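Local coordinates for protein pyruvate synthase subunit PorC (Thermotoga maritima MSB8, PDB 2RAA) that forms the gamma chain of heterotetrameric pyruvate synthase, which converts pyruvate and CoA to acetyl-CoA and carbon dioxide while reducing ferredoxin, at residues R23-A28 / V88-E93; L111-K116 / V133-D138; P149-L154 / K190-R195. One frame throughout, in Å; residues are numbered along the deposited sequence.

Contact 1. Residues R23-A28 / V88-E93; sequences RWHGRA and VVVIDE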
# COMPACT_ATOMS: atom_id res chain seq x y z
N ARG A 23 -6.21 3.23 4.09
CA ARG A 23 -7.29 2.48 3.46
C ARG A 23 -6.81 2.06 2.09
O ARG A 23 -6.35 2.87 1.32
CB ARG A 23 -8.55 3.33 3.31
CG ARG A 23 -9.73 2.57 2.69
CD ARG A 23 -10.96 3.47 2.70
NE ARG A 23 -10.84 4.54 1.73
CZ ARG A 23 -11.53 5.67 1.76
NH1 ARG A 23 -12.38 5.95 2.74
NH2 ARG A 23 -11.32 6.55 0.80
N TRP A 24 -6.93 0.78 1.81
CA TRP A 24 -6.39 0.21 0.58
C TRP A 24 -7.50 -0.09 -0.33
O TRP A 24 -8.54 -0.56 0.14
CB TRP A 24 -5.75 -1.16 0.84
CG TRP A 24 -4.64 -1.15 1.76
CD1 TRP A 24 -4.72 -0.98 3.09
CD2 TRP A 24 -3.26 -1.42 1.45
NE1 TRP A 24 -3.47 -1.10 3.65
CE2 TRP A 24 -2.55 -1.32 2.66
CE3 TRP A 24 -2.55 -1.67 0.27
CZ2 TRP A 24 -1.16 -1.49 2.73
CZ3 TRP A 24 -1.18 -1.84 0.33
CH2 TRP A 24 -0.49 -1.74 1.54
N HIS A 25 -7.26 0.06 -1.64
CA HIS A 25 -8.23 -0.32 -2.66
C HIS A 25 -7.53 -1.17 -3.70
O HIS A 25 -6.53 -0.77 -4.27
CB HIS A 25 -8.83 0.90 -3.32
CG HIS A 25 -9.57 1.77 -2.37
ND1 HIS A 25 -10.94 1.73 -2.24
CD2 HIS A 25 -9.13 2.69 -1.47
CE1 HIS A 25 -11.32 2.60 -1.31
NE2 HIS A 25 -10.23 3.19 -0.83
N GLY A 26 -8.07 -2.35 -3.91
CA GLY A 26 -7.55 -3.29 -4.87
C GLY A 26 -8.71 -4.20 -5.22
O GLY A 26 -9.81 -4.02 -4.71
N ARG A 27 -8.43 -5.15 -6.10
CA ARG A 27 -9.39 -6.16 -6.53
C ARG A 27 -8.95 -7.50 -5.95
O ARG A 27 -7.73 -7.77 -5.83
CB ARG A 27 -9.39 -6.29 -8.06
CG ARG A 27 -9.78 -5.04 -8.86
CD ARG A 27 -9.78 -5.29 -10.39
NE ARG A 27 -10.15 -4.08 -11.14
CZ ARG A 27 -11.39 -3.62 -11.27
NH1 ARG A 27 -12.43 -4.25 -10.72
NH2 ARG A 27 -11.62 -2.51 -11.95
N ALA A 28 -9.93 -8.34 -5.62
CA ALA A 28 -9.66 -9.70 -5.16
C ALA A 28 -8.58 -10.38 -6.02
O ALA A 28 -8.78 -10.61 -7.22
CB ALA A 28 -10.93 -10.51 -5.22
N VAL A 88 -4.61 6.85 1.35
CA VAL A 88 -5.41 5.96 0.51
C VAL A 88 -4.43 5.38 -0.47
O VAL A 88 -3.65 6.11 -1.06
CB VAL A 88 -6.59 6.72 -0.22
CG1 VAL A 88 -7.23 5.85 -1.27
CG2 VAL A 88 -7.66 7.18 0.81
N VAL A 89 -4.49 4.06 -0.63
CA VAL A 89 -3.54 3.30 -1.43
C VAL A 89 -4.35 2.57 -2.47
O VAL A 89 -5.25 1.82 -2.14
CB VAL A 89 -2.78 2.26 -0.57
CG1 VAL A 89 -1.84 1.45 -1.42
CG2 VAL A 89 -2.04 2.92 0.56
N VAL A 90 -4.07 2.81 -3.74
CA VAL A 90 -4.85 2.22 -4.82
C VAL A 90 -3.89 1.37 -5.63
O VAL A 90 -3.07 1.88 -6.36
CB VAL A 90 -5.56 3.32 -5.66
CG1 VAL A 90 -6.24 2.73 -6.88
CG2 VAL A 90 -6.57 4.07 -4.79
N ILE A 91 -3.99 0.07 -5.49
CA ILE A 91 -3.04 -0.81 -6.12
C ILE A 91 -3.46 -1.22 -7.52
O ILE A 91 -2.72 -1.97 -8.19
CB ILE A 91 -2.72 -2.07 -5.23
CG1 ILE A 91 -3.87 -3.05 -5.16
CG2 ILE A 91 -2.29 -1.64 -3.83
CD1 ILE A 91 -3.49 -4.32 -4.46
N ASP A 92 -4.63 -0.75 -7.96
CA ASP A 92 -5.09 -0.97 -9.35
C ASP A 92 -5.64 0.32 -9.93
O ASP A 92 -6.74 0.71 -9.57
CB ASP A 92 -6.14 -2.07 -9.39
CG ASP A 92 -6.67 -2.32 -10.79
OD1 ASP A 92 -6.43 -1.52 -11.71
OD2 ASP A 92 -7.33 -3.35 -10.97
N GLU A 93 -4.89 0.97 -10.84
CA GLU A 93 -5.26 2.34 -11.33
C GLU A 93 -6.70 2.41 -11.83
O GLU A 93 -7.38 3.42 -11.77
CB GLU A 93 -4.30 2.84 -12.42
CG GLU A 93 -4.15 1.93 -13.63
CD GLU A 93 -3.42 2.59 -14.80
OE1 GLU A 93 -2.18 2.91 -14.69
OE2 GLU A 93 -4.10 2.78 -15.84

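Contact 2. Residues L111-K116 / V133-D138; sequences LVNTVK and VVDATD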
# COMPACT_ATOMS: atom_id res chain seq x y z
N LEU A 111 -1.64 7.28 -2.69
CA LEU A 111 -0.54 6.48 -3.23
C LEU A 111 -1.15 5.53 -4.25
O LEU A 111 -2.17 4.87 -3.96
CB LEU A 111 0.17 5.74 -2.07
CG LEU A 111 1.19 4.65 -2.46
CD1 LEU A 111 2.37 5.23 -3.24
CD2 LEU A 111 1.62 3.85 -1.23
N VAL A 112 -0.56 5.46 -5.45
CA VAL A 112 -1.13 4.70 -6.58
C VAL A 112 -0.08 3.91 -7.36
O VAL A 112 1.04 4.35 -7.56
CB VAL A 112 -1.91 5.63 -7.57
CG1 VAL A 112 -2.76 4.82 -8.56
CG2 VAL A 112 -2.83 6.59 -6.82
N ASN A 113 -0.49 2.71 -7.78
CA ASN A 113 0.31 1.80 -8.61
C ASN A 113 -0.09 2.19 -10.00
O ASN A 113 -1.17 1.85 -10.47
CB ASN A 113 -0.07 0.33 -8.36
CG ASN A 113 0.51 -0.62 -9.40
OD1 ASN A 113 1.59 -0.39 -9.92
ND2 ASN A 113 -0.19 -1.73 -9.66
N THR A 114 0.76 2.95 -10.66
CA THR A 114 0.41 3.43 -11.96
C THR A 114 1.63 3.85 -12.69
O THR A 114 2.58 4.31 -12.09
CB THR A 114 -0.51 4.66 -11.87
OG1 THR A 114 -1.01 4.97 -13.18
CG2 THR A 114 0.22 5.88 -11.25
N VAL A 115 1.58 3.70 -14.01
CA VAL A 115 2.64 4.21 -14.87
C VAL A 115 2.32 5.64 -15.36
O VAL A 115 3.14 6.26 -16.00
CB VAL A 115 2.89 3.30 -16.07
CG1 VAL A 115 1.76 3.46 -17.11
CG2 VAL A 115 4.24 3.58 -16.65
N LYS A 116 1.14 6.16 -15.02
CA LYS A 116 0.74 7.50 -15.40
C LYS A 116 1.22 8.54 -14.38
O LYS A 116 1.95 8.20 -13.44
CB LYS A 116 -0.75 7.51 -15.65
CG LYS A 116 -1.07 6.57 -16.81
CD LYS A 116 -2.54 6.40 -17.10
CE LYS A 116 -2.76 5.36 -18.20
NZ LYS A 116 -4.15 4.81 -18.16
N VAL A 133 3.11 8.10 -6.81
CA VAL A 133 2.87 7.05 -7.80
C VAL A 133 4.13 6.21 -7.97
O VAL A 133 5.26 6.69 -7.78
CB VAL A 133 2.48 7.63 -9.21
CG1 VAL A 133 1.25 8.51 -9.14
CG2 VAL A 133 3.66 8.38 -9.85
N VAL A 134 3.95 4.94 -8.31
CA VAL A 134 5.11 4.05 -8.53
C VAL A 134 4.62 2.90 -9.39
O VAL A 134 3.50 2.46 -9.24
CB VAL A 134 5.68 3.51 -7.23
CG1 VAL A 134 4.60 2.75 -6.42
CG2 VAL A 134 6.97 2.64 -7.46
N ASP A 135 5.46 2.42 -10.28
CA ASP A 135 5.04 1.29 -11.18
C ASP A 135 5.35 -0.01 -10.48
O ASP A 135 6.39 -0.67 -10.73
CB ASP A 135 5.80 1.42 -12.50
CG ASP A 135 5.46 0.34 -13.48
OD1 ASP A 135 4.52 -0.45 -13.19
OD2 ASP A 135 6.17 0.28 -14.50
N ALA A 136 4.46 -0.39 -9.55
CA ALA A 136 4.75 -1.52 -8.66
C ALA A 136 4.62 -2.80 -9.43
O ALA A 136 5.39 -3.73 -9.23
CB ALA A 136 3.84 -1.54 -7.47
N THR A 137 3.66 -2.85 -10.34
CA THR A 137 3.48 -4.09 -11.16
C THR A 137 4.77 -4.52 -11.83
O THR A 137 5.18 -5.68 -11.72
CB THR A 137 2.40 -3.90 -12.20
OG1 THR A 137 1.20 -3.54 -11.49
CG2 THR A 137 2.16 -5.21 -13.05
N ASP A 138 5.41 -3.57 -12.51
CA ASP A 138 6.67 -3.83 -13.20
C ASP A 138 7.83 -4.10 -12.28
O ASP A 138 8.66 -4.95 -12.60
CB ASP A 138 7.00 -2.70 -14.17
CG ASP A 138 6.16 -2.77 -15.48
OD1 ASP A 138 5.95 -3.88 -16.04
OD2 ASP A 138 5.71 -1.70 -15.95

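Contact 3. Residues P149-L154 / K190-R195; sequences PNTPML and KRALRR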
# COMPACT_ATOMS: atom_id res chain seq x y z
N PRO A 149 1.29 -6.41 -7.29
CA PRO A 149 1.99 -5.17 -6.91
C PRO A 149 2.09 -4.82 -5.45
O PRO A 149 2.59 -3.76 -5.11
CB PRO A 149 1.09 -4.09 -7.52
CG PRO A 149 -0.28 -4.66 -7.38
CD PRO A 149 -0.14 -6.15 -7.53
N ASN A 150 1.65 -5.72 -4.59
CA ASN A 150 1.46 -5.43 -3.21
C ASN A 150 2.74 -5.16 -2.44
O ASN A 150 2.74 -4.24 -1.65
CB ASN A 150 0.53 -6.46 -2.54
CG ASN A 150 1.07 -7.89 -2.55
OD1 ASN A 150 1.96 -8.24 -3.33
ND2 ASN A 150 0.53 -8.72 -1.65
N THR A 151 3.84 -5.87 -2.71
CA THR A 151 5.07 -5.67 -1.94
C THR A 151 5.77 -4.36 -2.29
O THR A 151 6.18 -3.61 -1.38
CB THR A 151 6.03 -6.85 -2.02
OG1 THR A 151 5.37 -8.01 -1.51
CG2 THR A 151 7.31 -6.61 -1.15
N PRO A 152 5.91 -4.05 -3.58
CA PRO A 152 6.42 -2.70 -3.85
C PRO A 152 5.51 -1.59 -3.33
O PRO A 152 5.99 -0.53 -2.93
CB PRO A 152 6.52 -2.67 -5.37
CG PRO A 152 6.66 -4.12 -5.78
CD PRO A 152 5.72 -4.82 -4.82
N MSE A 153 4.20 -1.80 -3.33
CA MSE A 153 3.30 -0.77 -2.79
C MSE A 153 3.55 -0.60 -1.28
O MSE A 153 3.54 0.52 -0.74
CB MSE A 153 1.85 -1.08 -3.09
CG MSE A 153 1.50 -0.94 -4.55
SE MSE A 153 1.69 0.84 -5.26
CE MSE A 153 -0.05 1.60 -4.63
N LEU A 154 3.79 -1.70 -0.60
CA LEU A 154 4.18 -1.59 0.80
C LEU A 154 5.43 -0.77 0.98
O LEU A 154 5.51 0.05 1.87
CB LEU A 154 4.45 -2.96 1.40
CG LEU A 154 3.42 -3.49 2.34
CD1 LEU A 154 3.90 -4.85 2.74
CD2 LEU A 154 3.36 -2.53 3.51
N LYS A 190 12.37 -9.07 -0.98
CA LYS A 190 12.91 -7.93 -0.22
C LYS A 190 13.35 -6.87 -1.20
O LYS A 190 13.22 -5.69 -0.92
CB LYS A 190 14.07 -8.32 0.73
CG LYS A 190 13.74 -9.54 1.62
CD LYS A 190 14.22 -9.47 3.06
CE LYS A 190 15.63 -9.95 3.27
NZ LYS A 190 15.88 -10.02 4.74
N ARG A 191 13.90 -7.30 -2.34
CA ARG A 191 14.26 -6.36 -3.40
C ARG A 191 13.02 -5.66 -3.93
O ARG A 191 13.06 -4.49 -4.23
CB ARG A 191 14.95 -7.05 -4.55
CG ARG A 191 16.37 -7.43 -4.28
CD ARG A 191 17.06 -7.82 -5.59
NE ARG A 191 16.72 -9.17 -6.05
CZ ARG A 191 17.30 -10.27 -5.59
NH1 ARG A 191 18.24 -10.20 -4.66
NH2 ARG A 191 16.94 -11.46 -6.07
N ALA A 192 11.94 -6.40 -4.08
CA ALA A 192 10.69 -5.81 -4.56
C ALA A 192 10.24 -4.73 -3.57
O ALA A 192 9.83 -3.64 -3.97
CB ALA A 192 9.63 -6.89 -4.77
N LEU A 193 10.37 -4.99 -2.27
CA LEU A 193 9.97 -4.01 -1.26
C LEU A 193 10.88 -2.78 -1.36
O LEU A 193 10.40 -1.67 -1.49
CB LEU A 193 9.97 -4.62 0.14
CG LEU A 193 9.65 -3.64 1.29
CD1 LEU A 193 8.12 -3.40 1.50
CD2 LEU A 193 10.28 -4.18 2.52
N ARG A 194 12.20 -3.00 -1.36
CA ARG A 194 13.18 -1.94 -1.47
C ARG A 194 12.99 -1.07 -2.71
O ARG A 194 13.05 0.15 -2.60
CB ARG A 194 14.59 -2.51 -1.47
CG ARG A 194 15.02 -3.17 -0.15
CD ARG A 194 16.53 -3.40 -0.14
NE ARG A 194 16.94 -4.63 0.55
CZ ARG A 194 17.43 -5.73 -0.03
NH1 ARG A 194 17.61 -5.82 -1.35
NH2 ARG A 194 17.77 -6.78 0.73
N ARG A 195 12.81 -1.69 -3.88
CA ARG A 195 12.62 -0.93 -5.09
C ARG A 195 11.34 -0.09 -5.10
O ARG A 195 11.31 0.97 -5.73
CB ARG A 195 12.74 -1.81 -6.36
CG ARG A 195 14.21 -2.03 -6.83
CD ARG A 195 14.26 -2.62 -8.25
NE ARG A 195 13.65 -1.73 -9.27
CZ ARG A 195 13.21 -2.14 -10.47
NH1 ARG A 195 13.28 -3.42 -10.79
NH2 ARG A 195 12.65 -1.27 -11.33

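Contact 1. Residues R23-A28 / V88-E93
W24 and V89 lie side by side on one face of the subunit's alpha/beta sheet, where strands 19-27 and 87-90 run as parallel neighbours. V89 CG1, anti to its backbone N (chi1 179°), meets W24 CE3 at 3.6 Å, while V89 CB stands over the indole face, offset toward the rim. I91 CG2 arrives at the edge of the same ring, near its plane. Beyond this first shell, M153 and L157 of helix 150-161 pack on V89, and N69 OD1 takes the indole N-H.

On the other face V88 is flanked by two polar groups: CG1 lies 3.7 Å from H25 CD2, and CG2 touches R23 NH2. R23 NE donates to H25 NE2 over 3.0 Å, which restrains the imidazole's rotation, and the guanidinium is held in turn by the backbone oxygens of E102, I100 and V82.

Three backbone bonds knit the strands: V89 N to R23 O, H25 N to V89 O at 2.7 Å, and I91 N to H25 O. Past them G26 CA passes 3.7 Å from I91 CG1, leaving little room for a side chain. At the end of strand 19-27 a salt bridge ties R27 to D92 in the loop after strand 87-90, its guanidinium and carboxylate planes 69° apart: R27 NE reaches D92 OD2 at 2.9 Å as a weak hydrogen bond, and Q30 NE2 donates to that same oxygen.

Contact 2. Residues L111-K116 / V133-D138
N113 grips the start of helix 136-143 with both ends of its amide. Its OD1 accepts from A136 N at 2.9 Å and from T137 N at 3.2 Å, both donors coming from the same face of the amide plane. Its ND2 donates to T137 OG1 over 2.9 Å along a nearly straight bond (168°), the hydroxyl oxygen lying in the amide plane. The side chains of N113 and T137 cross at about a right angle. With CG anti to the backbone N (chi1 168°), the amide of N113 is carried across to the helix start; a further bond from ND2 to I91 O helps to fix its rotation. The two helix N-H groups would be expected to polarise the carbonyl. An alanine here would probably leave T137 OG1 and I91 O without this donor, and A136 N and T137 N without the amide oxygen.

D135, the N-cap residue, adds a weak capping bond from D138 N to its OD1. Behind it the strands are joined by V134 N to V112 O and T114 N to V134 O, each 3.1 Å. T114 then makes an ST turn, its OG1 accepting from K116 N at 3.1 Å; the hydroxyl also meets E93, which pairs with K116 NZ as well.

T114 CG2 presses obliquely on V133, 3.5 Å from CB and equally near CG1, while A136 CB sits 3.5 Å from N113 OD1. V133 also lies against F118 and V121 of helix 118-125. That helix is the connection between the two strands, and the whole is a beta-alpha-beta unit of parallel strands 109-113 and 130-134, tied at their C-terminal ends to the helix that follows.

Contact 3. Residues P149-L154 / K190-R195
L193 carries its CG anti to the backbone N (chi1 177°), and T151 turns its methyl CG2 likewise anti to its own N, with OG1 beside that N instead (chi1 -59°). These choices set the two side chains across each other at about a right angle in a helix-helix contact, helix 150-161 against helix 183-199, within the helical layer of this alpha/beta fold. The axes of the two short helical segments cross at -46° and come within 6.9 Å, close enough for backbone to take part.

T151 CG2 rests on the second helix, 3.6 Å from L193 CB and just as near L193 N. One branch of L193 reaches back: CD1 lies 3.7 Å from L154 CB and also meets the carbonyl oxygen of T151. CD1 thus rests against T151 and L154, about one turn apart on the first helix. P152 takes the neighbouring place, its CG 4.2 Å from A192 CB, a looser apolar touch between a ring and a methyl.

Other helices complete the surroundings. L166 and I169 of helix 166-176 pack on L193, I169 reaching L154 too, while A136 and I139 of helix 136-143 lie against P152. M153, a selenomethionine, packs on L111 and N113 of the sheet.

The same proline also brings backbone into the contact: P152 CA approaches A192 O at 3.5 Å in a CA-H...O contact.

How the contacts relate
From the N terminus, contact 1 closes first, bringing strand 87-90 back beside strand 19-27 after the excursion through helix 32-45 and strands 50-55 and 64-72. Contact 2 closes a shorter loop around helix 118-125, and contact 3 one that is mostly helix. The three follow in series, neither nested nor crossed. Contacts 1 and 2 share the sheet, since strands 87-90 and 109-113 are neighbours, with V90 N close to L111 O and E93 OE1 close to T114 OG1. M153 and P149, from the first segment of contact 3, touch both, laying helix 150-161 over the sheet and joining it to helix 183-199.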